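Local coordinates for glycosyl transferase (Staphylococcus aureus, PDB 5U02), which belongs to a glycosyltransferase family, the portion modelled here joining a helical linker domain to two beta-rich C-terminal domains and assembling as a trimer, at residues T153-N158 / V169-H174; H174-K179 / T257-K262; I247-D252 / L269-I274; F160-G165 / V219-E224; H37-R42 / L76-L81. All blocks are in the same frame, centred on the assembly; numbering follows the deposited sequence.

Overall arrangement
Interactions 1 to 4 lie in C-terminal domain 1, and interaction 5 in the helical linker domain. Interaction 1 is near the chain's middle and touches interaction 4 through Val169 and Val219, their centres about 13 Å apart. Interaction 2 continues strand 168-175 past interaction 1 and shares His174 with it. Interactions 2 and 3, centres about 16 Å apart, meet on neighbouring strands, where Tyr259 packs on Tyr270 and Thr257 N probably bonds to Tyr270 O. Interactions 3 and 5 are farthest apart, about 49 Å between centres. Interaction 5 reaches interaction 4 where Lys80 packs on Met161. A bound imidazole, probably from the crystallisation liquor, lies about 3 Å from the Tyr259 side chain of interaction 2.

Interaction 1: T153-N158 / V169-H174; sequences TELTLN and VRLKLH
Leu171 uses both of its methyl branches, one for Leu155 and one for Thr153. The direct contact is entirely apolar. CD1 of Leu171 lies 3.8 Å from CD1 of Leu155, and these two side chains cross at about a right angle. The other branch, CD2 of Leu171, comes to CG2 of Thr153 on a slanting approach, again at 3.8 Å. A chi1 of -167° sets CG of Leu171 opposite its own amide nitrogen, and from there the fork spans the gap between the strands. Leu217 and Val215 of strand 212-221 and Ile198 add more apolar surface around the pair of leucines.

No hydrogen bond joins the two segments, and even the nearest alpha carbons, those of Leu155 and Leu171, are 9.3 Å apart. Polar bonding is directed to other neighbours. Thr153 OG1 bonds to Ala143 O, while the methyl of the same residue meets the leucine. On the other strand, Arg170 forms salt bridges with Glu218 and with Glu164 of the second subunit, and Lys172 pairs with Glu227.

Cohesion between these facing strands of the E-set domain therefore comes from buried methyl groups, whereas the charged groups beside them serve neighbouring strands and the trimer.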
# COMPACT_ATOMS: atom_id res chain seq x y z
N THR A 153 13.06 -7.35 6.66
CA THR A 153 13.04 -7.12 8.10
C THR A 153 11.62 -7.24 8.61
O THR A 153 10.66 -6.81 7.96
CB THR A 153 13.65 -5.75 8.47
OG1 THR A 153 13.78 -5.67 9.89
CG2 THR A 153 12.78 -4.62 7.99
N GLU A 154 11.49 -7.85 9.79
CA GLU A 154 10.20 -8.03 10.45
C GLU A 154 10.21 -7.24 11.75
O GLU A 154 11.12 -7.39 12.57
CB GLU A 154 9.94 -9.51 10.73
CG GLU A 154 8.60 -9.82 11.34
CD GLU A 154 8.47 -11.27 11.74
OE1 GLU A 154 9.08 -11.67 12.75
OE2 GLU A 154 7.77 -12.02 11.02
N LEU A 155 9.22 -6.37 11.92
CA LEU A 155 9.06 -5.58 13.13
C LEU A 155 7.78 -6.02 13.83
O LEU A 155 6.71 -6.05 13.21
CB LEU A 155 9.01 -4.09 12.82
CG LEU A 155 10.25 -3.56 12.09
CD1 LEU A 155 10.12 -2.07 11.85
CD2 LEU A 155 11.50 -3.88 12.89
N THR A 156 7.90 -6.37 15.11
CA THR A 156 6.77 -6.86 15.89
C THR A 156 6.38 -5.81 16.92
O THR A 156 7.20 -5.41 17.75
CB THR A 156 7.11 -8.19 16.58
OG1 THR A 156 7.39 -9.17 15.58
CG2 THR A 156 5.95 -8.66 17.43
N LEU A 157 5.13 -5.36 16.86
CA LEU A 157 4.58 -4.47 17.88
C LEU A 157 4.17 -5.33 19.07
O LEU A 157 3.12 -5.97 19.06
CB LEU A 157 3.39 -3.69 17.34
CG LEU A 157 3.54 -2.98 16.00
CD1 LEU A 157 2.34 -2.08 15.75
CD2 LEU A 157 4.82 -2.19 15.96
N ASN A 158 5.01 -5.36 20.11
CA ASN A 158 4.71 -6.18 21.27
C ASN A 158 3.58 -5.58 22.10
O ASN A 158 2.74 -6.31 22.63
CB ASN A 158 5.96 -6.38 22.13
CG ASN A 158 6.83 -7.52 21.64
OD1 ASN A 158 6.44 -8.27 20.74
ND2 ASN A 158 8.01 -7.68 22.23
N VAL A 169 1.25 1.45 8.93
CA VAL A 169 2.67 1.42 9.27
C VAL A 169 3.48 1.49 7.99
O VAL A 169 3.09 0.93 6.96
CB VAL A 169 3.05 0.17 10.10
CG1 VAL A 169 2.16 0.04 11.33
CG2 VAL A 169 2.98 -1.09 9.26
N ARG A 170 4.60 2.21 8.05
CA ARG A 170 5.58 2.24 6.98
C ARG A 170 6.96 2.14 7.61
O ARG A 170 7.15 2.51 8.77
CB ARG A 170 5.50 3.52 6.13
CG ARG A 170 4.15 3.79 5.50
CD ARG A 170 4.25 4.86 4.42
NE ARG A 170 4.50 6.20 4.95
CZ ARG A 170 4.73 7.26 4.18
NH1 ARG A 170 4.76 7.13 2.86
NH2 ARG A 170 4.95 8.45 4.73
N LEU A 171 7.92 1.64 6.84
CA LEU A 171 9.31 1.63 7.27
C LEU A 171 9.98 2.91 6.80
O LEU A 171 9.89 3.27 5.62
CB LEU A 171 10.05 0.41 6.73
CG LEU A 171 11.41 0.16 7.37
CD1 LEU A 171 11.24 0.05 8.87
CD2 LEU A 171 12.03 -1.11 6.83
N LYS A 172 10.64 3.61 7.71
CA LYS A 172 11.23 4.91 7.42
C LYS A 172 12.74 4.84 7.53
O LYS A 172 13.28 4.41 8.56
CB LYS A 172 10.68 5.98 8.36
CG LYS A 172 11.23 7.37 8.11
CD LYS A 172 10.61 8.35 9.10
CE LYS A 172 11.12 9.75 8.88
NZ LYS A 172 10.54 10.65 9.91
N LEU A 173 13.42 5.25 6.47
CA LEU A 173 14.86 5.51 6.50
C LEU A 173 15.04 7.02 6.60
O LEU A 173 14.52 7.77 5.77
CB LEU A 173 15.55 4.96 5.25
CG LEU A 173 15.38 3.46 4.96
CD1 LEU A 173 16.20 3.03 3.74
CD2 LEU A 173 15.73 2.62 6.18
N HIS A 174 15.75 7.46 7.63
CA HIS A 174 15.95 8.88 7.89
C HIS A 174 17.44 9.14 7.96
O HIS A 174 18.14 8.51 8.76
CB HIS A 174 15.26 9.29 9.20
CG HIS A 174 14.75 10.71 9.22
ND1 HIS A 174 14.14 11.26 10.33
CD2 HIS A 174 14.78 11.68 8.27
CE1 HIS A 174 13.80 12.51 10.06
NE2 HIS A 174 14.18 12.79 8.82

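Interaction 2: H174-K179 / T257-K262; sequences HSRNKK and TPYFTK
The type I beta turn from Ser175 to Lys178, at the end of strand 168-175, carries Arg176 across to Thr261 and Tyr259 near the end of strand 252-260. NH2 of Arg176 lies 4.0 Å from CG2 of Thr261, and the side chains approach at a slant. The same NH2 is 4.4 Å from OH of Tyr259, too far for a hydrogen bond, and both partners sit oblique to the guanidinium. A chi1 of 171° swings the Arg176 chain away from its own amide nitrogen before it bends at chi2 and chi3. NH2 of Arg176 forms a salt bridge with Asp214, which probably balances much of its charge, and Thr261 OG1 bonds to Asn266 N.

This is a surface contact between two strand ends of the E-set domain. The turn itself is closed by Lys178 N donating to Ser175 O at 2.8 Å. Overlapping it is an Asx turn, in which OD1 of Asn177 accepts from the backbone N of Lys179 at 2.9 Å, with the donor 45° out of the carbonyl plane. OD1 of Asn177 also takes a 2.7 Å bond from OG of Ser175, which arrives nearly in line with the carbonyl bond. ND2 of Asn177 bonds to Glu210. On the strand side, Tyr259 packs on Ser268 and Tyr270, and its side chain is about 3 Å from an imidazole probably left by the crystallisation liquor.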
# COMPACT_ATOMS: atom_id res chain seq x y z
N HIS A 174 15.75 7.46 7.63
CA HIS A 174 15.95 8.88 7.89
C HIS A 174 17.44 9.14 7.96
O HIS A 174 18.14 8.51 8.76
CB HIS A 174 15.26 9.29 9.20
CG HIS A 174 14.75 10.71 9.22
ND1 HIS A 174 14.14 11.26 10.33
CD2 HIS A 174 14.78 11.68 8.27
CE1 HIS A 174 13.80 12.51 10.06
NE2 HIS A 174 14.18 12.79 8.82
N SER A 175 17.94 10.03 7.10
CA SER A 175 19.36 10.35 7.14
C SER A 175 19.69 10.99 8.48
O SER A 175 18.83 11.61 9.12
CB SER A 175 19.75 11.28 5.99
OG SER A 175 19.12 12.55 6.07
N ARG A 176 20.94 10.81 8.93
CA ARG A 176 21.32 11.29 10.25
C ARG A 176 21.10 12.79 10.39
O ARG A 176 20.71 13.27 11.45
CB ARG A 176 22.78 10.92 10.55
CG ARG A 176 23.36 11.55 11.83
CD ARG A 176 22.66 11.03 13.07
NE ARG A 176 22.48 9.58 13.04
CZ ARG A 176 23.36 8.72 13.54
NH1 ARG A 176 24.48 9.15 14.11
NH2 ARG A 176 23.13 7.41 13.47
N ASN A 177 21.33 13.54 9.31
CA ASN A 177 21.10 14.99 9.36
C ASN A 177 19.64 15.36 9.13
O ASN A 177 19.36 16.54 8.89
CB ASN A 177 21.99 15.70 8.33
CG ASN A 177 21.68 15.31 6.89
OD1 ASN A 177 20.68 14.64 6.60
ND2 ASN A 177 22.54 15.74 5.97
N LYS A 178 18.73 14.39 9.16
CA LYS A 178 17.29 14.59 8.99
C LYS A 178 16.91 15.18 7.63
O LYS A 178 15.74 15.49 7.41
CB LYS A 178 16.70 15.47 10.11
CG LYS A 178 17.23 15.17 11.50
CD LYS A 178 16.53 13.96 12.10
CE LYS A 178 17.40 13.29 13.15
NZ LYS A 178 16.80 12.00 13.60
N LYS A 179 17.86 15.33 6.70
CA LYS A 179 17.56 16.04 5.46
C LYS A 179 16.81 15.16 4.46
O LYS A 179 15.93 15.65 3.75
CB LYS A 179 18.84 16.58 4.83
CG LYS A 179 19.52 17.68 5.64
CD LYS A 179 20.03 18.80 4.76
CE LYS A 179 20.57 19.97 5.58
NZ LYS A 179 21.93 19.67 6.12
N THR A 257 26.05 -1.41 4.69
CA THR A 257 26.46 -2.11 5.91
C THR A 257 25.47 -1.83 7.03
O THR A 257 25.45 -0.70 7.55
CB THR A 257 27.87 -1.69 6.33
OG1 THR A 257 28.78 -1.90 5.25
CG2 THR A 257 28.33 -2.50 7.55
N PRO A 258 24.63 -2.79 7.42
CA PRO A 258 23.85 -2.62 8.64
C PRO A 258 24.76 -2.62 9.86
O PRO A 258 25.78 -3.30 9.89
CB PRO A 258 22.91 -3.83 8.65
CG PRO A 258 22.89 -4.32 7.23
CD PRO A 258 24.26 -4.01 6.69
N TYR A 259 24.37 -1.84 10.86
CA TYR A 259 25.12 -1.80 12.11
C TYR A 259 24.22 -1.19 13.18
O TYR A 259 23.13 -0.69 12.89
CB TYR A 259 26.42 -1.00 11.97
CG TYR A 259 26.18 0.48 11.74
CD1 TYR A 259 25.75 0.95 10.51
CD2 TYR A 259 26.37 1.40 12.76
CE1 TYR A 259 25.51 2.30 10.29
CE2 TYR A 259 26.14 2.76 12.55
CZ TYR A 259 25.71 3.20 11.31
OH TYR A 259 25.49 4.55 11.13
N PHE A 260 24.71 -1.24 14.41
CA PHE A 260 23.96 -0.80 15.58
C PHE A 260 24.69 0.35 16.24
O PHE A 260 25.91 0.30 16.41
CB PHE A 260 23.75 -1.97 16.55
CG PHE A 260 22.98 -3.11 15.95
CD1 PHE A 260 21.60 -3.08 15.90
CD2 PHE A 260 23.65 -4.19 15.39
CE1 PHE A 260 20.89 -4.13 15.33
CE2 PHE A 260 22.94 -5.23 14.82
CZ PHE A 260 21.56 -5.20 14.79
N THR A 261 23.94 1.38 16.61
CA THR A 261 24.54 2.61 17.09
C THR A 261 25.09 2.44 18.50
O THR A 261 24.65 1.59 19.28
CB THR A 261 23.52 3.76 17.06
OG1 THR A 261 22.38 3.41 17.86
CG2 THR A 261 23.08 4.03 15.63
N LYS A 262 26.06 3.29 18.83
CA LYS A 262 26.77 3.18 20.09
C LYS A 262 25.92 3.64 21.27
O LYS A 262 25.94 3.01 22.33
CB LYS A 262 28.07 3.99 20.03
CG LYS A 262 29.08 3.59 21.07
CD LYS A 262 29.39 2.12 20.93
CE LYS A 262 30.38 1.66 21.97
NZ LYS A 262 30.36 0.17 22.07

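Interaction 3: I247-D252 / L269-I274; sequences IHLNND and LYFTAI
Phe271 turns the edge of its ring to Ile247. CD1 of Ile247 lies close to the ring plane, 3.8 Å from CE1 of Phe271, and the two side chains cross at about a right angle. The second branch of the isoleucine follows, with CG2 of Ile247 at 4.1 Å from CE1 of Phe271. Phe271 does not start out pointing at its partner; with CG anti to the backbone N (chi1 -176°), it is the far end of the ring that closes the distance. Leu249 makes a looser contact, its CD2 coming obliquely to CZ of Phe271 at 4.5 Å. Tyr254 of the intervening strand stacks on the same phenylalanine ring.

Ile247 and Leu249 lead into a type I' turn from Leu249 to Asp252, which joins strand 245-249 to strand 252-260 as a tight beta hairpin. Leu249 N donates to Asp252 O at 2.8 Å, and Asp252 N returns a bond to Leu249 O at 3.0 Å. The carbonyl of Asp252 has a second donor: ND1 of His248, 3.1 Å from Asp252 O, stands well above the carbonyl plane (66° out of it). The histidine ring also stacks on Phe253.

Strand 245-249 thus meets strand 267-274 through apolar and aromatic side chains, with no hydrogen bond between segments 247-252 and 269-274, while the bonds inside 247-252 close the turn.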
# COMPACT_ATOMS: atom_id res chain seq x y z
N ILE A 247 26.68 -3.08 -3.81
CA ILE A 247 25.79 -2.28 -4.63
C ILE A 247 26.59 -1.68 -5.78
O ILE A 247 27.73 -1.25 -5.58
CB ILE A 247 25.11 -1.18 -3.78
CG1 ILE A 247 24.06 -1.80 -2.86
CG2 ILE A 247 24.50 -0.09 -4.67
CD1 ILE A 247 23.42 -0.83 -1.89
N HIS A 248 26.00 -1.68 -6.97
CA HIS A 248 26.63 -1.16 -8.18
C HIS A 248 25.80 -0.01 -8.72
O HIS A 248 24.60 -0.17 -8.96
CB HIS A 248 26.78 -2.24 -9.25
CG HIS A 248 27.60 -1.83 -10.43
ND1 HIS A 248 28.76 -1.10 -10.32
CD2 HIS A 248 27.44 -2.08 -11.76
CE1 HIS A 248 29.28 -0.90 -11.52
NE2 HIS A 248 28.49 -1.48 -12.41
N LEU A 249 26.43 1.13 -8.93
CA LEU A 249 25.68 2.35 -9.22
C LEU A 249 26.55 3.27 -10.06
O LEU A 249 27.57 3.77 -9.58
CB LEU A 249 25.26 3.02 -7.92
CG LEU A 249 24.43 4.28 -8.01
CD1 LEU A 249 23.13 4.01 -8.72
CD2 LEU A 249 24.18 4.72 -6.61
N ASN A 250 26.14 3.49 -11.31
CA ASN A 250 26.83 4.39 -12.24
C ASN A 250 28.33 4.08 -12.29
O ASN A 250 29.18 4.91 -11.95
CB ASN A 250 26.58 5.85 -11.86
CG ASN A 250 25.24 6.37 -12.35
OD1 ASN A 250 24.26 6.39 -11.61
ND2 ASN A 250 25.20 6.79 -13.61
N ASN A 251 28.63 2.84 -12.69
CA ASN A 251 29.98 2.32 -12.88
C ASN A 251 30.79 2.22 -11.59
O ASN A 251 31.94 1.77 -11.63
CB ASN A 251 30.79 3.14 -13.89
CG ASN A 251 30.06 3.34 -15.20
OD1 ASN A 251 29.56 4.43 -15.49
ND2 ASN A 251 29.98 2.28 -16.00
N ASP A 252 30.23 2.61 -10.45
CA ASP A 252 30.94 2.63 -9.18
C ASP A 252 30.37 1.59 -8.23
O ASP A 252 29.20 1.21 -8.31
CB ASP A 252 30.87 4.01 -8.54
CG ASP A 252 31.30 5.10 -9.49
OD1 ASP A 252 32.36 4.93 -10.12
OD2 ASP A 252 30.57 6.11 -9.62
N LEU A 269 21.87 2.02 8.59
CA LEU A 269 22.49 1.55 7.35
C LEU A 269 23.58 2.52 6.93
O LEU A 269 23.33 3.72 6.77
CB LEU A 269 21.45 1.40 6.23
CG LEU A 269 20.19 0.62 6.61
CD1 LEU A 269 19.25 0.50 5.42
CD2 LEU A 269 20.55 -0.75 7.15
N TYR A 270 24.79 1.99 6.74
CA TYR A 270 25.94 2.79 6.31
C TYR A 270 26.20 2.51 4.84
O TYR A 270 26.39 1.35 4.44
CB TYR A 270 27.17 2.45 7.16
CG TYR A 270 28.34 3.40 6.99
CD1 TYR A 270 28.34 4.65 7.59
CD2 TYR A 270 29.45 3.02 6.25
CE1 TYR A 270 29.42 5.51 7.45
CE2 TYR A 270 30.53 3.88 6.10
CZ TYR A 270 30.51 5.11 6.70
OH TYR A 270 31.58 5.95 6.55
N PHE A 271 26.23 3.58 4.03
CA PHE A 271 26.42 3.50 2.59
C PHE A 271 27.66 4.31 2.22
O PHE A 271 27.71 5.52 2.46
CB PHE A 271 25.18 4.03 1.86
CG PHE A 271 25.25 3.90 0.36
CD1 PHE A 271 25.02 2.68 -0.25
CD2 PHE A 271 25.55 5.00 -0.44
CE1 PHE A 271 25.08 2.55 -1.63
CE2 PHE A 271 25.61 4.88 -1.82
CZ PHE A 271 25.37 3.66 -2.42
N THR A 272 28.65 3.64 1.63
CA THR A 272 29.90 4.31 1.28
C THR A 272 30.57 3.60 0.12
O THR A 272 30.33 2.41 -0.14
CB THR A 272 30.85 4.39 2.48
OG1 THR A 272 31.87 5.35 2.21
CG2 THR A 272 31.49 3.03 2.74
N ALA A 273 31.43 4.33 -0.58
CA ALA A 273 32.12 3.81 -1.75
C ALA A 273 33.20 2.81 -1.36
O ALA A 273 33.75 2.86 -0.26
CB ALA A 273 32.76 4.96 -2.54
N ILE A 274 33.49 1.89 -2.28
CA ILE A 274 34.58 0.94 -2.13
C ILE A 274 35.29 0.81 -3.47
O ILE A 274 34.80 1.25 -4.51
CB ILE A 274 34.11 -0.46 -1.66
CG1 ILE A 274 33.19 -1.09 -2.70
CG2 ILE A 274 33.41 -0.38 -0.30
CD1 ILE A 274 32.84 -2.51 -2.40

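Interaction 4: F160-G165 / V219-E224; sequences FMIGEG and VQIGTE
Phe160 is at the tight centre of this contact, the CZ end of its ring approached obliquely by Val219 and Ile221. A chi1 of -158° puts CG of Phe160 on the far side from its backbone N and sends the ring toward strand 212-221. CZ of Phe160 is 3.8 Å from CG1 of Val219, whose methyl is equally close to CE2 of Phe160, and these two side chains slide past each other in opposite directions. Phe160 and Ile221 point at each other, CD1 of Ile221 3.9 Å from CZ of Phe160. Ile162 lies over the ring from within its own segment, its CG2 3.4 Å above the centre of one face of Phe160. Tyr167 adds an edge-to-face ring contact, and Ile134 touches both Phe160 and Ile221.

The contact slackens toward Ile162, whose CG2 is 4.4 Å from CD1 of Ile221. Beyond that the chains part. Gln220, pointing away from the loop, bonds through NE2 to Gly165 O of the second subunit. Gly222 and Thr223 form the exposed bend that leads into strand 224-229.

The arrangement is that of a loop between two strands of a beta sandwich, folding its aromatic and aliphatic side chains over the end of the core in this E-set domain.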
# COMPACT_ATOMS: atom_id res chain seq x y z
N PHE A 160 0.71 -2.24 22.16
CA PHE A 160 0.07 -1.13 21.46
C PHE A 160 -1.39 -1.12 21.91
O PHE A 160 -2.06 -2.16 21.88
CB PHE A 160 0.17 -1.29 19.94
CG PHE A 160 0.01 -0.01 19.18
CD1 PHE A 160 0.11 1.22 19.83
CD2 PHE A 160 -0.26 -0.02 17.82
CE1 PHE A 160 -0.04 2.40 19.14
CE2 PHE A 160 -0.41 1.16 17.12
CZ PHE A 160 -0.30 2.38 17.78
N MET A 161 -1.87 0.05 22.32
CA MET A 161 -3.21 0.15 22.89
C MET A 161 -4.31 0.13 21.84
O MET A 161 -5.45 0.49 22.16
CB MET A 161 -3.33 1.40 23.75
CG MET A 161 -2.81 1.19 25.16
SD MET A 161 -2.88 2.69 26.14
CE MET A 161 -2.28 3.86 24.94
N ILE A 162 -4.01 -0.28 20.61
CA ILE A 162 -5.02 -0.32 19.56
C ILE A 162 -4.77 -1.52 18.66
O ILE A 162 -3.62 -1.78 18.27
CB ILE A 162 -5.07 0.99 18.75
CG1 ILE A 162 -6.03 0.86 17.56
CG2 ILE A 162 -3.68 1.39 18.31
CD1 ILE A 162 -6.35 2.15 16.83
N GLY A 163 -5.83 -2.26 18.36
CA GLY A 163 -5.72 -3.50 17.63
C GLY A 163 -5.40 -3.31 16.16
O GLY A 163 -5.50 -2.22 15.58
N GLU A 164 -4.99 -4.42 15.56
CA GLU A 164 -4.62 -4.46 14.15
C GLU A 164 -5.74 -3.93 13.27
O GLU A 164 -6.92 -4.14 13.54
CB GLU A 164 -4.28 -5.90 13.76
CG GLU A 164 -3.32 -6.07 12.60
CD GLU A 164 -3.94 -5.75 11.26
OE1 GLU A 164 -3.20 -5.29 10.36
OE2 GLU A 164 -5.16 -5.95 11.10
N GLY A 165 -5.36 -3.21 12.21
CA GLY A 165 -6.28 -2.82 11.17
C GLY A 165 -6.72 -1.37 11.20
O GLY A 165 -7.16 -0.85 10.18
N VAL A 219 4.04 4.92 12.45
CA VAL A 219 2.73 4.38 12.76
C VAL A 219 1.73 5.53 12.76
O VAL A 219 1.83 6.43 13.60
CB VAL A 219 2.71 3.66 14.12
CG1 VAL A 219 1.29 3.26 14.49
CG2 VAL A 219 3.62 2.44 14.09
N GLN A 220 0.78 5.50 11.83
CA GLN A 220 -0.15 6.60 11.62
C GLN A 220 -1.55 6.19 12.04
O GLN A 220 -2.03 5.12 11.65
CB GLN A 220 -0.13 7.05 10.16
CG GLN A 220 -1.17 8.10 9.83
CD GLN A 220 -0.68 9.11 8.81
OE1 GLN A 220 -0.99 10.30 8.90
NE2 GLN A 220 0.11 8.64 7.85
N ILE A 221 -2.20 7.04 12.82
CA ILE A 221 -3.57 6.83 13.28
C ILE A 221 -4.37 8.05 12.82
O ILE A 221 -4.43 9.07 13.51
CB ILE A 221 -3.66 6.65 14.79
CG1 ILE A 221 -2.75 5.50 15.24
CG2 ILE A 221 -5.11 6.46 15.23
CD1 ILE A 221 -2.59 5.40 16.74
N GLY A 222 -4.99 7.95 11.65
CA GLY A 222 -5.63 9.11 11.07
C GLY A 222 -4.61 10.14 10.64
O GLY A 222 -4.13 10.11 9.50
N THR A 223 -4.24 11.05 11.54
CA THR A 223 -3.19 12.02 11.27
C THR A 223 -2.20 12.18 12.42
O THR A 223 -1.27 12.99 12.31
CB THR A 223 -3.79 13.40 10.94
OG1 THR A 223 -4.69 13.80 11.98
CG2 THR A 223 -4.53 13.37 9.61
N GLU A 224 -2.36 11.44 13.52
CA GLU A 224 -1.39 11.43 14.60
C GLU A 224 -0.31 10.40 14.27
O GLU A 224 -0.61 9.22 14.08
CB GLU A 224 -2.06 11.10 15.93

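Interaction 5: H37-R42 / L76-L81; sequences HFSFSR and LVMSKL
The backbone N of Leu81 donates to Met78 O at 3.0 Å, closing a bend that brings both residues against the end of helix 23-40. Asn35, one turn back along that helix, links it to the loop: its side-chain OD1 accepts from Met78 N. The backbone O of Asn35 holds the OG of Ser39 within the helix.

The apolar part of the contact belongs to Leu81 and Phe38. CD2 of Leu81 sits 3.6 Å from CB of Phe38 and 3.7 Å from CG of Phe38, so it is wedged at the root of the aromatic side chain. The other branch stands slightly back, with CD1 of Leu81 at 4.1 Å from CB of Phe38. The methyl approaches the ring obliquely. Leu81 holds CG anti to its carbonyl carbon (chi1 -67°), which carries the fork of the leucine over to the helix. Phe38 also packs on Ile66 of helix 56-68.

A looser contact lies on the more open side, where SD of Met78 comes to 4.3 Å from OG of Ser39. Nearby, Lys80 reaches over to Met161, touching the loop after strand 150-159, and its carbonyl bonds to Tyr103 OH. Ser79 OG bonds to Asp133 N.

This is helix-end packing within an alpha-helical domain: the loop that leads into helix 82-89 lies against the C-terminal part of helix 23-40, joined by the Leu81-Phe38 contact, the looser Met78-Ser39 approach and the bond from Met78 N to Asn35 OD1, in the linker domain of this family.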
# COMPACT_ATOMS: atom_id res chain seq x y z
N HIS A 37 3.87 6.90 40.39
CA HIS A 37 3.74 5.65 41.14
C HIS A 37 3.13 4.54 40.29
O HIS A 37 3.58 3.39 40.35
CB HIS A 37 2.90 5.93 42.39
CG HIS A 37 2.29 4.71 43.02
ND1 HIS A 37 2.94 3.92 43.94
CD2 HIS A 37 1.06 4.16 42.86
CE1 HIS A 37 2.14 2.94 44.32
NE2 HIS A 37 1.00 3.06 43.68
N PHE A 38 2.09 4.85 39.50
CA PHE A 38 1.54 3.86 38.58
C PHE A 38 2.48 3.58 37.41
O PHE A 38 2.37 2.53 36.78
CB PHE A 38 0.16 4.31 38.02
CG PHE A 38 -1.05 3.99 38.92
CD1 PHE A 38 -1.46 4.86 39.92
CD2 PHE A 38 -1.81 2.84 38.73
CE1 PHE A 38 -2.54 4.58 40.74
CE2 PHE A 38 -2.90 2.56 39.54
CZ PHE A 38 -3.26 3.44 40.55
N SER A 39 3.41 4.49 37.12
CA SER A 39 4.34 4.27 36.02
C SER A 39 5.62 3.56 36.45
O SER A 39 6.25 2.89 35.63
CB SER A 39 4.70 5.60 35.35
OG SER A 39 3.58 6.15 34.68
N PHE A 40 6.01 3.67 37.72
CA PHE A 40 7.33 3.23 38.14
C PHE A 40 7.35 2.45 39.45
O PHE A 40 8.42 2.30 40.05
CB PHE A 40 8.27 4.43 38.23
CG PHE A 40 8.18 5.36 37.06
CD1 PHE A 40 8.62 4.95 35.81
CD2 PHE A 40 7.63 6.63 37.19
CE1 PHE A 40 8.52 5.79 34.71
CE2 PHE A 40 7.53 7.47 36.10
CZ PHE A 40 7.97 7.05 34.86
N SER A 41 6.22 1.93 39.91
CA SER A 41 6.18 1.18 41.16
C SER A 41 5.65 -0.23 40.90
O SER A 41 5.41 -0.64 39.76
CB SER A 41 5.32 1.88 42.20
OG SER A 41 3.94 1.70 41.91
N ARG A 42 5.48 -0.97 42.01
CA ARG A 42 4.87 -2.29 42.00
C ARG A 42 3.49 -2.30 41.36
O ARG A 42 3.05 -3.36 40.89
CB ARG A 42 4.73 -2.81 43.43
CG ARG A 42 5.67 -3.91 43.81
CD ARG A 42 5.14 -4.57 45.06
NE ARG A 42 6.15 -4.78 46.09
CZ ARG A 42 6.26 -4.03 47.19
NH1 ARG A 42 5.42 -3.03 47.40
NH2 ARG A 42 7.21 -4.29 48.08
N LEU A 76 -6.97 15.39 36.16
CA LEU A 76 -5.63 15.89 35.88
C LEU A 76 -4.58 14.80 35.75
O LEU A 76 -3.46 15.08 35.31
CB LEU A 76 -5.19 16.87 36.97
CG LEU A 76 -6.14 18.01 37.32
CD1 LEU A 76 -6.70 17.86 38.73
CD2 LEU A 76 -5.46 19.36 37.15
N VAL A 77 -4.90 13.56 36.12
CA VAL A 77 -3.95 12.46 35.98
C VAL A 77 -3.92 11.99 34.54
O VAL A 77 -4.82 12.29 33.74
CB VAL A 77 -4.27 11.31 36.96
CG1 VAL A 77 -4.29 11.82 38.39
CG2 VAL A 77 -5.59 10.65 36.59
N MET A 78 -2.87 11.24 34.19
CA MET A 78 -2.74 10.69 32.85
C MET A 78 -3.98 9.89 32.47
O MET A 78 -4.47 9.08 33.25
CB MET A 78 -1.49 9.80 32.77
CG MET A 78 -0.19 10.56 32.97
SD MET A 78 1.22 9.45 33.15
CE MET A 78 0.88 8.25 31.86
N SER A 79 -4.47 10.12 31.25
CA SER A 79 -5.81 9.69 30.87
C SER A 79 -5.99 8.18 31.00
O SER A 79 -7.06 7.70 31.39
CB SER A 79 -6.13 10.14 29.45
OG SER A 79 -5.14 9.72 28.53
N LYS A 80 -4.95 7.40 30.69
CA LYS A 80 -5.09 5.95 30.68
C LYS A 80 -5.21 5.35 32.08
O LYS A 80 -5.46 4.15 32.19
CB LYS A 80 -3.93 5.31 29.91
CG LYS A 80 -2.71 4.96 30.74
CD LYS A 80 -1.48 4.79 29.85
CE LYS A 80 -0.61 3.63 30.30
NZ LYS A 80 -1.17 2.32 29.85
N LEU A 81 -5.06 6.15 33.13
CA LEU A 81 -5.18 5.65 34.50
C LEU A 81 -6.59 5.78 35.06
O LEU A 81 -6.90 5.11 36.05
CB LEU A 81 -4.20 6.38 35.41
CG LEU A 81 -2.72 6.09 35.12
CD1 LEU A 81 -1.82 7.09 35.82
CD2 LEU A 81 -2.39 4.66 35.53